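Local coordinates for 23S rRNA (guanine(2535)-N(1))-methyltransferase (Streptomyces viridochromogenes, PDB 1O9G), which transfers a methyl group from S-adenosyl-L-methionine to N1 of a guanine in 23S ribosomal RNA and thereby confers resistance to the antibiotic avilamycin, at residues R46-G51 with P205-I210; G51-W56 with A168-L173; L72-L77 with A144-I149; Q79-D84 with A162-S167; K225-L230 with M239-D244. The protein carries 3 engineered substitutions. All coordinates share one frame; numbering follows the deposited sequence.

Contact 1: R46-G51 with P205-I210; sequences RLPGDG and PAHAVI
Leu47 wedges its CD2 branch between His207 and Val209, and Arg46 and Pro48 add hydrocarbon contacts from the same segment. With chi1 at -67°, CG of Leu47 lies anti to its carbonyl carbon, and from there the end of the side chain draws nearer to segment 205-210. CD2 rests 3.9 Å from CG2 of Val209. The same methyl reaches the edge of the His207 ring, close to the ring plane, 4.0 Å from ND1.

His207 takes the less usual first rotamer (chi1 65°), its CG placed between the backbone N and the carbonyl carbon. Its CB faces Pro48, whose CG lies 3.8 Å from it, and the two side chains cross at about a right angle; the rigid, puckered proline ring presents CG and CD to it. In Val209, CG2 is the methyl that faces segment 46-51, and CB of Arg46 approaches it to 4.0 Å. The arginine chain bends at chi2 and its end leads away, its NE forming a salt bridge with Glu228.

Segment 205-210 comes out of helix 190-203 and makes a type I turn, closed by Ala208 N bonding to Pro205 O (3.1 Å), before entering strand 209-214. Segment 46-51 is the loop that leaves helix 33-45 for strand 53-57, so the contact packs this linker against the start of a sheet strand. No hydrogen bond crosses between the segments. Their fit therefore depends on shape and dispersion, and the arginine's charge is spent elsewhere.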
# COMPACT_ATOMS: atom_id res chain seq x y z
N ARG A 46 14.07 -7.40 -5.18
CA ARG A 46 14.14 -7.53 -6.65
C ARG A 46 14.53 -6.23 -7.39
O ARG A 46 14.62 -6.19 -8.61
CB ARG A 46 12.80 -8.06 -7.18
CG ARG A 46 12.40 -9.39 -6.61
CD ARG A 46 12.71 -10.50 -7.54
NE ARG A 46 12.39 -11.82 -7.02
CZ ARG A 46 12.93 -12.93 -7.48
NH1 ARG A 46 13.81 -12.87 -8.47
NH2 ARG A 46 12.61 -14.10 -6.96
N LEU A 47 14.78 -5.17 -6.64
CA LEU A 47 15.28 -3.94 -7.25
C LEU A 47 16.78 -4.03 -7.48
O LEU A 47 17.46 -4.73 -6.73
CB LEU A 47 14.99 -2.76 -6.36
CG LEU A 47 13.53 -2.39 -6.19
CD1 LEU A 47 13.40 -1.34 -5.11
CD2 LEU A 47 12.90 -1.85 -7.44
N PRO A 48 17.30 -3.34 -8.50
CA PRO A 48 18.75 -3.32 -8.75
C PRO A 48 19.61 -2.85 -7.56
O PRO A 48 20.68 -3.42 -7.30
CB PRO A 48 18.90 -2.34 -9.93
CG PRO A 48 17.54 -2.21 -10.53
CD PRO A 48 16.55 -2.59 -9.51
N GLY A 49 19.13 -1.83 -6.87
CA GLY A 49 19.89 -1.23 -5.77
C GLY A 49 19.04 -0.94 -4.55
O GLY A 49 17.84 -1.17 -4.58
N ASP A 50 19.64 -0.43 -3.48
CA ASP A 50 18.86 -0.15 -2.27
C ASP A 50 18.78 1.32 -1.87
O ASP A 50 18.56 1.66 -0.71
CB ASP A 50 19.32 -1.04 -1.11
CG ASP A 50 20.76 -0.84 -0.75
OD1 ASP A 50 21.34 0.18 -1.18
OD2 ASP A 50 21.44 -1.64 -0.04
N GLY A 51 18.88 2.22 -2.84
CA GLY A 51 18.62 3.64 -2.57
C GLY A 51 17.16 3.88 -2.17
O GLY A 51 16.31 2.98 -2.26
N PRO A 205 9.44 3.37 -14.68
CA PRO A 205 10.78 3.06 -15.15
C PRO A 205 10.93 1.54 -15.33
O PRO A 205 10.18 0.77 -14.71
CB PRO A 205 11.68 3.59 -14.04
CG PRO A 205 10.86 3.52 -12.81
CD PRO A 205 9.44 3.76 -13.25
N ALA A 206 11.86 1.13 -16.20
CA ALA A 206 12.00 -0.25 -16.65
C ALA A 206 12.23 -1.21 -15.49
O ALA A 206 11.74 -2.34 -15.49
CB ALA A 206 13.14 -0.34 -17.62
N HIS A 207 12.95 -0.75 -14.49
CA HIS A 207 13.29 -1.61 -13.33
C HIS A 207 12.19 -1.81 -12.32
O HIS A 207 12.35 -2.62 -11.41
CB HIS A 207 14.50 -1.06 -12.58
CG HIS A 207 14.24 0.27 -11.93
ND1 HIS A 207 13.87 0.43 -10.62
CD2 HIS A 207 14.30 1.51 -12.46
CE1 HIS A 207 13.70 1.71 -10.37
NE2 HIS A 207 13.95 2.39 -11.47
N ALA A 208 11.11 -1.06 -12.41
CA ALA A 208 10.12 -1.04 -11.36
C ALA A 208 9.53 -2.44 -11.16
O ALA A 208 9.26 -3.16 -12.12
CB ALA A 208 9.00 -0.09 -11.70
N VAL A 209 9.28 -2.77 -9.91
CA VAL A 209 8.62 -4.00 -9.50
C VAL A 209 7.17 -3.69 -9.19
O VAL A 209 6.88 -2.84 -8.35
CB VAL A 209 9.30 -4.61 -8.30
CG1 VAL A 209 8.58 -5.85 -7.80
CG2 VAL A 209 10.79 -4.90 -8.61
N ILE A 210 6.29 -4.40 -9.88
CA ILE A 210 4.85 -4.31 -9.68
C ILE A 210 4.38 -5.54 -8.90
O ILE A 210 4.45 -6.65 -9.39
CB ILE A 210 4.08 -4.22 -10.99
CG1 ILE A 210 4.57 -3.04 -11.85
CG2 ILE A 210 2.60 -4.08 -10.71
CD1 ILE A 210 4.19 -3.13 -13.27

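Contact 2: G51-W56 with A168-L173; sequences GPVTLW and APDVVL
Thr54 and Asp170 meet through both backbone and carboxylate where the two strands begin. Among the backbone hydrogen bonds, Thr54 O is gripped by two donors lying in its carbonyl plane, Asp170 N at 2.9 Å and Val171 N at 3.3 Å. Further along, Trp56 N bonds to Val171 O (2.9 Å) and Leu173 N to Trp56 O (3.1 Å). Val171 thus reaches residues on both sides of Leu55, as parallel pairing requires. Two CA-H...O contacts, from Leu55 to Val171 O and from Val172 to Trp56 O, lie between these bonds.

The side-chain bond is almost straight: Thr54 N donates to Asp170 OD2 at 2.9 Å and 176°, and the oxygen accepts through its anti lone pair. An aspartate suits this place because its short side chain supplies an acceptor before regular pairing starts. A water also donates to OD2 and is hydrogen-bonded to Thr54 OG1.

Strands 53-57 and 171-175 are the two central neighbours, first and fourth in the chain, of the Rossmann-like methyltransferase sheet. The first helical crossovers turn back after strand 147-151, which brings strand 171-175 in beside strand 53-57.

Apolar packing divides between the two faces. Leu55 CD1 meets CG1 of Val171 at 3.7 Å and also CB of Leu173, on the face covered by helices 33-45 and 64-72. On the other face Trp56 and Val172 lie side by side, pointing the same way, with CE3 of Trp56 3.8 Å from both Val172 CG2 and Pro169 CG. The indole NE1 of Trp56 is hydrogen-bonded to Ser83 OG, and helix 160-164 covers the ring.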
# COMPACT_ATOMS: atom_id res chain seq x y z
N GLY A 51 18.88 2.22 -2.84
CA GLY A 51 18.62 3.64 -2.57
C GLY A 51 17.16 3.88 -2.17
O GLY A 51 16.31 2.98 -2.26
N PRO A 52 16.84 5.11 -1.75
CA PRO A 52 15.47 5.43 -1.31
C PRO A 52 14.44 5.09 -2.38
O PRO A 52 14.63 5.50 -3.55
CB PRO A 52 15.53 6.94 -1.07
CG PRO A 52 16.96 7.22 -0.81
CD PRO A 52 17.73 6.28 -1.69
N VAL A 53 13.33 4.44 -2.00
CA VAL A 53 12.32 3.98 -2.94
C VAL A 53 11.10 4.92 -2.99
O VAL A 53 10.63 5.43 -1.96
CB VAL A 53 11.88 2.55 -2.55
CG1 VAL A 53 10.51 2.14 -3.03
CG2 VAL A 53 12.99 1.54 -2.95
N THR A 54 10.56 5.11 -4.19
CA THR A 54 9.28 5.72 -4.38
C THR A 54 8.27 4.60 -4.57
O THR A 54 8.42 3.75 -5.46
CB THR A 54 9.32 6.64 -5.58
OG1 THR A 54 10.20 7.74 -5.29
CG2 THR A 54 7.94 7.19 -5.88
N LEU A 55 7.27 4.57 -3.70
CA LEU A 55 6.23 3.53 -3.68
C LEU A 55 4.88 4.12 -4.07
O LEU A 55 4.47 5.14 -3.52
CB LEU A 55 6.14 2.95 -2.28
CG LEU A 55 5.01 1.99 -1.92
CD1 LEU A 55 5.08 0.76 -2.70
CD2 LEU A 55 4.96 1.69 -0.43
N TRP A 56 4.19 3.44 -4.99
CA TRP A 56 2.90 3.87 -5.50
C TRP A 56 1.87 2.76 -5.28
O TRP A 56 2.11 1.61 -5.64
CB TRP A 56 3.03 4.14 -6.99
CG TRP A 56 1.83 4.61 -7.76
CD1 TRP A 56 0.68 5.18 -7.29
CD2 TRP A 56 1.73 4.62 -9.19
NE1 TRP A 56 -0.13 5.53 -8.34
CE2 TRP A 56 0.47 5.19 -9.51
CE3 TRP A 56 2.54 4.15 -10.22
CZ2 TRP A 56 0.03 5.33 -10.81
CZ3 TRP A 56 2.09 4.29 -11.55
CH2 TRP A 56 0.85 4.88 -11.82
N ALA A 168 9.26 8.78 -10.58
CA ALA A 168 9.41 7.48 -11.23
C ALA A 168 9.34 6.37 -10.17
O ALA A 168 10.37 6.00 -9.58
CB ALA A 168 10.72 7.43 -12.00
N PRO A 169 8.16 5.84 -9.87
CA PRO A 169 8.06 4.81 -8.83
C PRO A 169 8.94 3.58 -9.08
O PRO A 169 8.97 3.08 -10.20
CB PRO A 169 6.60 4.45 -8.84
CG PRO A 169 5.95 5.67 -9.31
CD PRO A 169 6.83 6.21 -10.37
N ASP A 170 9.60 3.12 -8.03
CA ASP A 170 10.37 1.89 -8.09
C ASP A 170 9.54 0.66 -7.76
O ASP A 170 9.89 -0.43 -8.17
CB ASP A 170 11.56 1.97 -7.13
CG ASP A 170 12.32 3.27 -7.27
OD1 ASP A 170 13.04 3.43 -8.28
OD2 ASP A 170 12.18 4.22 -6.47
N VAL A 171 8.50 0.83 -6.95
CA VAL A 171 7.64 -0.25 -6.51
C VAL A 171 6.20 0.23 -6.61
O VAL A 171 5.88 1.32 -6.14
CB VAL A 171 7.96 -0.71 -5.06
CG1 VAL A 171 7.01 -1.82 -4.61
CG2 VAL A 171 9.42 -1.17 -4.94
N VAL A 172 5.38 -0.61 -7.22
CA VAL A 172 3.93 -0.52 -7.11
C VAL A 172 3.51 -1.70 -6.23
O VAL A 172 3.95 -2.82 -6.42
CB VAL A 172 3.27 -0.64 -8.46
CG1 VAL A 172 1.74 -0.91 -8.30
CG2 VAL A 172 3.55 0.59 -9.28
N LEU A 173 2.63 -1.43 -5.27
CA LEU A 173 2.12 -2.50 -4.40
C LEU A 173 0.66 -2.17 -4.16
O LEU A 173 0.34 -1.11 -3.65
CB LEU A 173 2.93 -2.61 -3.11
CG LEU A 173 2.73 -3.83 -2.23
CD1 LEU A 173 3.93 -4.01 -1.29
CD2 LEU A 173 1.47 -3.78 -1.41
O HOH W 1 12.67 6.82 -6.25

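Contact 3: L72-L77 with A144-I149; sequences LHRRSL and ALPCAI
Arg74 lies against Leu145, the two side chains sliding past each other in opposite directions. At CB the arginine sets off beside segment 144-149 rather than at it. CG is anti to the backbone N (chi1 174°), and a bend at chi2 (66°) then swings CD round to 3.7 Å from Leu145 CB. NE follows at 3.6 Å from the same CB and donates a hydrogen bond to the carbonyl of Gly143. At CZ the neighbour becomes the CD1 methyl of Leu145, 3.8 Å away, which sits over one face of the guanidinium, offset toward its rim. NH1 touches this methyl as well. NH2 reaches Ala144 O at 3.0 Å, a bent bond (142°) in which the nitrogen stands well above the carbonyl plane.

Leu145 also packs on Leu77, its CD1 lying 3.9 Å from Leu77 CB. A leucine suits the spot because CD1 fits between the guanidinium and Leu77 CB while CD2 meets Leu77 CD1. Segment 72-77 follows helix 64-72 through a short 3-10 turn and leads into strand 77-84, whereas segment 144-149 enters the edge strand 147-151, which pairs with strand 77-84. The contact thus joins the entrances of two adjacent parallel strands.

Chemically, the arginine does two jobs: the flat, poorly hydrated face of its guanidinium packs on leucine while its N-H groups bind successive main-chain carbonyls. The positive charge is probably eased by these carbonyl dipoles, and the bonds to Gly143 and Ala144 tie down the chain that leads into strand 147-151.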
# COMPACT_ATOMS: atom_id res chain seq x y z
N LEU A 72 5.91 1.95 8.60
CA LEU A 72 6.74 0.81 8.98
C LEU A 72 8.08 0.84 8.26
O LEU A 72 9.12 0.54 8.87
CB LEU A 72 5.98 -0.50 8.74
CG LEU A 72 6.61 -1.78 9.26
CD1 LEU A 72 6.86 -1.70 10.74
CD2 LEU A 72 5.72 -2.94 8.95
N HIS A 73 8.09 1.26 7.00
CA HIS A 73 9.27 1.24 6.15
C HIS A 73 9.78 2.63 5.78
O HIS A 73 10.42 2.83 4.75
CB HIS A 73 9.00 0.39 4.91
CG HIS A 73 8.91 -1.06 5.21
ND1 HIS A 73 10.01 -1.84 5.46
CD2 HIS A 73 7.83 -1.87 5.37
CE1 HIS A 73 9.62 -3.07 5.75
NE2 HIS A 73 8.30 -3.11 5.69
N ARG A 74 9.50 3.60 6.64
CA ARG A 74 9.91 4.98 6.44
C ARG A 74 11.37 5.10 6.05
O ARG A 74 11.69 5.88 5.15
CB ARG A 74 9.63 5.78 7.68
CG ARG A 74 10.12 7.22 7.69
CD ARG A 74 9.37 8.02 6.66
NE ARG A 74 9.91 9.36 6.41
CZ ARG A 74 10.84 9.65 5.50
NH1 ARG A 74 11.44 8.71 4.78
NH2 ARG A 74 11.08 10.90 5.28
N ARG A 75 12.26 4.37 6.71
CA ARG A 75 13.68 4.50 6.43
C ARG A 75 14.05 4.12 4.98
O ARG A 75 15.10 4.54 4.47
CB ARG A 75 14.50 3.65 7.41
CG ARG A 75 14.27 2.16 7.24
CD ARG A 75 15.34 1.29 7.81
NE ARG A 75 15.76 1.76 9.12
CZ ARG A 75 15.03 1.66 10.23
NH1 ARG A 75 13.82 1.09 10.22
NH2 ARG A 75 15.52 2.13 11.37
N SER A 76 13.25 3.26 4.37
CA SER A 76 13.51 2.78 3.01
C SER A 76 12.81 3.60 1.93
O SER A 76 12.94 3.28 0.74
CB SER A 76 13.06 1.33 2.86
OG SER A 76 13.71 0.49 3.80
N LEU A 77 12.09 4.65 2.31
CA LEU A 77 11.20 5.35 1.39
C LEU A 77 11.58 6.81 1.18
O LEU A 77 11.91 7.50 2.14
CB LEU A 77 9.77 5.27 1.89
CG LEU A 77 9.10 3.91 1.86
CD1 LEU A 77 7.82 3.93 2.70
CD2 LEU A 77 8.83 3.47 0.46
N ALA A 144 8.75 13.59 8.30
CA ALA A 144 7.58 13.48 7.44
C ALA A 144 7.95 12.78 6.13
O ALA A 144 8.99 13.06 5.54
CB ALA A 144 6.98 14.83 7.14
N LEU A 145 7.07 11.90 5.69
CA LEU A 145 7.24 11.19 4.46
C LEU A 145 6.43 11.88 3.36
O LEU A 145 5.19 11.90 3.43
CB LEU A 145 6.76 9.75 4.62
CG LEU A 145 6.87 8.89 3.37
CD1 LEU A 145 8.26 8.79 2.82
CD2 LEU A 145 6.33 7.48 3.67
N PRO A 146 7.10 12.46 2.35
CA PRO A 146 6.37 13.12 1.27
C PRO A 146 5.36 12.16 0.64
O PRO A 146 5.65 10.99 0.43
CB PRO A 146 7.47 13.51 0.30
CG PRO A 146 8.67 13.70 1.14
CD PRO A 146 8.55 12.61 2.18
N CYS A 147 4.15 12.67 0.42
CA CYS A 147 3.05 11.87 -0.10
C CYS A 147 2.16 12.74 -0.97
O CYS A 147 2.06 13.95 -0.79
CB CYS A 147 2.26 11.20 1.03
SG CYS A 147 1.44 12.35 2.15
N ALA A 148 1.51 12.10 -1.91
CA ALA A 148 0.58 12.76 -2.82
C ALA A 148 -0.57 11.77 -3.02
O ALA A 148 -0.40 10.54 -2.98
CB ALA A 148 1.25 13.04 -4.09
N ILE A 149 -1.76 12.31 -3.18
CA ILE A 149 -2.95 11.53 -3.47
C ILE A 149 -3.81 12.27 -4.49
O ILE A 149 -4.09 13.44 -4.32
CB ILE A 149 -3.72 11.17 -2.17
CG1 ILE A 149 -5.00 10.41 -2.46
CG2 ILE A 149 -4.06 12.40 -1.32
CD1 ILE A 149 -5.55 9.71 -1.22

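Contact 4: Q79-D84 with A162-S167; sequences QVIASD and AVLAGS
The end of helix 160-164 lies over one face of strand 77-84, its backbone held off by side chains, with the CA atoms of Ser83 and Val163 7.1 Å apart. Alternate residues of the strand, Gln79, Ile81 and Ser83, turn toward it. Ile81 does most of the packing. With chi1 at -56° its CG1 lies beside the backbone N; CG2, anti to that N, meets Val163 CG1 at 3.6 Å. CD1, at the end of the longer branch, lies 3.9 Å from Leu164 CD2 and also touches CB of Ser167. Beta-branched isoleucine suits an extended strand and offers a methyl to each of the two helix residues.

The helix belongs to the crossover that carries the chain from edge strand 147-151 back to strand 171-175, in the beta-alpha-beta manner of the Rossmann-like fold. It ends in a type I' turn, in which Ser167 N bonds to Leu164 O (2.9 Å). Gly166 sits there with phi 91°, where a CB would press on the carbonyl O of Ala165.

Beyond the apolar patch Ser167 OG comes 3.1 Å from Gln79 OE1; it may donate to it, although another acceptor is within reach of its proton. Gln79 NE2 makes a weak hydrogen bond to Thr54 OG1. At the other end Ser83 OG lies 3.7 Å from Val163 CG1, while its polar partner is Trp56 on the neighbouring strand.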
# COMPACT_ATOMS: atom_id res chain seq x y z
N GLN A 79 9.28 8.68 -0.87
CA GLN A 79 7.95 9.29 -1.01
C GLN A 79 6.97 8.18 -1.34
O GLN A 79 7.37 7.13 -1.87
CB GLN A 79 7.90 10.33 -2.12
CG GLN A 79 8.08 9.74 -3.46
CD GLN A 79 8.07 10.74 -4.58
OE1 GLN A 79 7.02 11.35 -4.86
NE2 GLN A 79 9.22 10.90 -5.26
N VAL A 80 5.70 8.44 -1.07
CA VAL A 80 4.63 7.56 -1.49
C VAL A 80 3.61 8.34 -2.31
O VAL A 80 3.41 9.54 -2.14
CB VAL A 80 3.96 6.84 -0.28
CG1 VAL A 80 4.96 6.00 0.46
CG2 VAL A 80 3.33 7.81 0.67
N ILE A 81 2.97 7.58 -3.21
CA ILE A 81 1.94 8.10 -4.09
C ILE A 81 0.73 7.20 -3.99
O ILE A 81 0.85 6.00 -4.12
CB ILE A 81 2.45 8.15 -5.54
CG1 ILE A 81 3.75 8.98 -5.61
CG2 ILE A 81 1.37 8.70 -6.44
CD1 ILE A 81 4.48 8.96 -6.93
N ALA A 82 -0.43 7.82 -3.81
CA ALA A 82 -1.70 7.10 -3.76
C ALA A 82 -2.62 7.60 -4.88
O ALA A 82 -2.73 8.80 -5.13
CB ALA A 82 -2.37 7.30 -2.48
N SER A 83 -3.30 6.67 -5.50
CA SER A 83 -4.37 7.04 -6.39
C SER A 83 -5.42 5.94 -6.47
O SER A 83 -5.15 4.77 -6.12
CB SER A 83 -3.83 7.43 -7.77
OG SER A 83 -3.14 6.38 -8.42
N ASP A 84 -6.63 6.32 -6.85
CA ASP A 84 -7.75 5.40 -7.04
C ASP A 84 -8.83 6.11 -7.84
O ASP A 84 -8.78 7.31 -8.02
CB ASP A 84 -8.31 4.92 -5.70
CG ASP A 84 -8.88 3.51 -5.76
OD1 ASP A 84 -9.42 3.13 -6.82
OD2 ASP A 84 -8.88 2.73 -4.80
N ALA A 162 -0.10 12.56 -14.64
CA ALA A 162 -0.51 13.55 -13.66
C ALA A 162 -0.45 13.04 -12.21
O ALA A 162 -0.21 13.81 -11.30
CB ALA A 162 -1.92 14.07 -13.98
N VAL A 163 -0.73 11.76 -12.00
CA VAL A 163 -0.56 11.15 -10.69
C VAL A 163 0.92 11.20 -10.31
O VAL A 163 1.25 11.46 -9.16
CB VAL A 163 -1.05 9.67 -10.69
CG1 VAL A 163 -0.76 8.98 -9.37
CG2 VAL A 163 -2.54 9.62 -10.96
N LEU A 164 1.81 10.90 -11.24
CA LEU A 164 3.22 10.75 -10.90
C LEU A 164 3.94 12.10 -10.70
O LEU A 164 4.90 12.18 -9.93
CB LEU A 164 3.92 9.87 -11.92
CG LEU A 164 3.40 8.43 -11.94
CD1 LEU A 164 4.21 7.66 -12.90
CD2 LEU A 164 3.44 7.77 -10.55
N ALA A 165 3.45 13.13 -11.39
CA ALA A 165 4.00 14.48 -11.32
C ALA A 165 5.54 14.49 -11.37
O ALA A 165 6.20 15.13 -10.56
CB ALA A 165 3.49 15.20 -10.09
N GLY A 166 6.11 13.73 -12.29
CA GLY A 166 7.55 13.71 -12.47
C GLY A 166 8.30 12.66 -11.68
O GLY A 166 9.48 12.48 -11.91
N SER A 167 7.63 12.00 -10.73
CA SER A 167 8.26 10.90 -10.00
C SER A 167 8.25 9.61 -10.82
O SER A 167 7.35 9.38 -11.64
CB SER A 167 7.52 10.62 -8.69
OG SER A 167 7.56 11.74 -7.84

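Contact 5: K225-L230 with M239-D244; sequences KALERL and MVRAAD. Engineered in segment 239-244: Met239 (natural residue Leu).
Leu227 and Glu228 pair with Met239 through two main-chain hydrogen bonds, Leu227 N to Met239 O (2.9 Å) and Met239 N to Glu228 O (3.0 Å). Glu228 and Met239 form an antiparallel hydrogen-bonded pair, and their side chains lie side by side, pointing the same way. Met239 is an engineered residue, leucine in the natural protein, and is present as selenomethionine. Its chain bends at chi3 (-23°), which brings CE to 3.4 Å from Glu228 CB. Leu227 crosses Arg241 at about a right angle: its CD2 lies over a face of the guanidinium, 3.3 Å from NH1. A leucine suits this place because both of its branches can spread over the flat group.

Water joins the segments where the strands part. One molecule donates to Lys225 O and to Asp244 OD2 (2.8 Å) and accepts from Arg241 N, which stands at the N-cap position. A second water donates to Asp244 O and accepts only a weak bond from Lys225 N.

Farther out, charged partners fix the polar tips. Besides Arg46, the carboxylate of Glu228 has salt bridges with Arg42 and Arg5, both through OE2, so three arginines probably stabilise its negative charge. Arg241 NH2 donates to the carbonyl of Arg46.

These residues belong to the beta hairpin of strands 228-232 and 235-241. Strand 228-232 forms one border of the sheet, strand 235-241 pairs antiparallel with strand 209-214, helix 33-45 packs on Met239, and helix 242-247 begins directly after Arg241.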
# COMPACT_ATOMS: atom_id res chain seq x y z
N LYS A 225 6.12 -13.01 -17.56
CA LYS A 225 6.76 -13.94 -16.63
C LYS A 225 6.72 -13.34 -15.24
O LYS A 225 7.03 -12.19 -15.08
CB LYS A 225 8.22 -14.17 -17.02
CG LYS A 225 8.95 -15.23 -16.18
CD LYS A 225 8.77 -16.63 -16.74
CE LYS A 225 9.38 -17.68 -15.79
NZ LYS A 225 9.08 -19.07 -16.21
N ALA A 226 6.37 -14.14 -14.25
CA ALA A 226 6.36 -13.70 -12.86
C ALA A 226 7.79 -13.72 -12.31
O ALA A 226 8.48 -14.73 -12.43
CB ALA A 226 5.48 -14.63 -12.03
N LEU A 227 8.22 -12.63 -11.69
CA LEU A 227 9.47 -12.65 -10.94
C LEU A 227 9.36 -13.61 -9.76
O LEU A 227 10.29 -14.34 -9.47
CB LEU A 227 9.85 -11.27 -10.39
CG LEU A 227 10.09 -10.13 -11.36
CD1 LEU A 227 10.23 -8.83 -10.58
CD2 LEU A 227 11.30 -10.37 -12.21
N GLU A 228 8.22 -13.57 -9.09
CA GLU A 228 7.99 -14.25 -7.81
C GLU A 228 6.48 -14.31 -7.47
O GLU A 228 5.71 -13.42 -7.85
CB GLU A 228 8.71 -13.49 -6.69
CG GLU A 228 9.01 -14.31 -5.46
CD GLU A 228 9.82 -13.56 -4.42
OE1 GLU A 228 10.81 -12.89 -4.77
OE2 GLU A 228 9.50 -13.67 -3.24
N ARG A 229 6.09 -15.37 -6.77
CA ARG A 229 4.75 -15.57 -6.25
C ARG A 229 4.81 -15.99 -4.79
O ARG A 229 5.78 -16.56 -4.34
CB ARG A 229 4.05 -16.67 -7.02
CG ARG A 229 3.63 -16.29 -8.39
CD ARG A 229 2.98 -17.45 -9.09
NE ARG A 229 2.66 -17.15 -10.48
CZ ARG A 229 1.63 -16.42 -10.87
NH1 ARG A 229 0.79 -15.91 -10.00
NH2 ARG A 229 1.45 -16.21 -12.16
N LEU A 230 3.76 -15.65 -4.04
CA LEU A 230 3.55 -16.21 -2.72
C LEU A 230 2.08 -16.48 -2.43
O LEU A 230 1.18 -15.92 -3.07
CB LEU A 230 4.23 -15.36 -1.63
CG LEU A 230 3.59 -14.04 -1.21
CD1 LEU A 230 2.21 -14.21 -0.58
CD2 LEU A 230 4.49 -13.31 -0.21
N MSE A 239 4.57 -10.73 -8.39
CA MSE A 239 5.38 -9.57 -8.74
C MSE A 239 5.93 -9.72 -10.14
O MSE A 239 6.36 -10.79 -10.50
CB MSE A 239 6.59 -9.47 -7.81
CG MSE A 239 6.28 -9.40 -6.35
SE MSE A 239 7.89 -9.29 -5.30
CE MSE A 239 9.18 -10.08 -6.58
N VAL A 240 5.90 -8.63 -10.88
CA VAL A 240 6.46 -8.57 -12.21
C VAL A 240 7.31 -7.32 -12.38
O VAL A 240 7.16 -6.34 -11.69
CB VAL A 240 5.34 -8.57 -13.32
CG1 VAL A 240 4.52 -9.85 -13.28
CG2 VAL A 240 4.49 -7.38 -13.23
N ARG A 241 8.21 -7.37 -13.34
CA ARG A 241 9.03 -6.24 -13.67
C ARG A 241 8.39 -5.45 -14.80
O ARG A 241 7.95 -6.04 -15.77
CB ARG A 241 10.40 -6.72 -14.11
CG ARG A 241 11.30 -5.59 -14.54
CD ARG A 241 12.77 -5.81 -14.33
NE ARG A 241 13.10 -6.21 -12.98
CZ ARG A 241 13.54 -7.40 -12.60
NH1 ARG A 241 13.63 -8.41 -13.48
NH2 ARG A 241 13.87 -7.61 -11.31
N ALA A 242 8.44 -4.13 -14.71
CA ALA A 242 7.82 -3.25 -15.71
C ALA A 242 8.35 -3.56 -17.11
O ALA A 242 7.56 -3.74 -18.03
CB ALA A 242 8.03 -1.81 -15.36
N ALA A 243 9.66 -3.68 -17.26
CA ALA A 243 10.27 -3.98 -18.57
C ALA A 243 9.73 -5.26 -19.15
O ALA A 243 9.54 -5.37 -20.37
CB ALA A 243 11.77 -4.06 -18.46
N ASP A 244 9.51 -6.26 -18.30
CA ASP A 244 8.97 -7.55 -18.76
C ASP A 244 7.54 -7.43 -19.23
O ASP A 244 7.15 -8.09 -20.20
CB ASP A 244 9.07 -8.63 -17.67
CG ASP A 244 10.50 -9.00 -17.31
OD1 ASP A 244 11.43 -8.79 -18.12
OD2 ASP A 244 10.78 -9.56 -16.24
O HOH W 2 8.56 -9.98 -14.60
O HOH W 3 7.34 -10.96 -19.87

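All five contacts reach one seven-stranded sheet. Contacts 1 and 2, with centres about 8 Å apart, are joined by probable backbone hydrogen bonds, Val209 O to Val172 N and Val209 N to Asp170 O. Contact 5 continues the sheet from contact 1 (centres about 11 Å apart) through another, Ile210 N to Val240 O. On the other side, the centres of contacts 3 and 4 each lie about 10 Å from that of contact 2 and about 12 Å from each other; probable bonds here include Leu55 O to Ile81 N and Ala148 O to Ala82 N. Contacts 3 and 5 are far apart, about 24 Å between centres. In Rossmann-like methyltransferases the cofactor usually binds at the carboxyl ends of the parallel strands, toward which the strands of contacts 2 and 4 run.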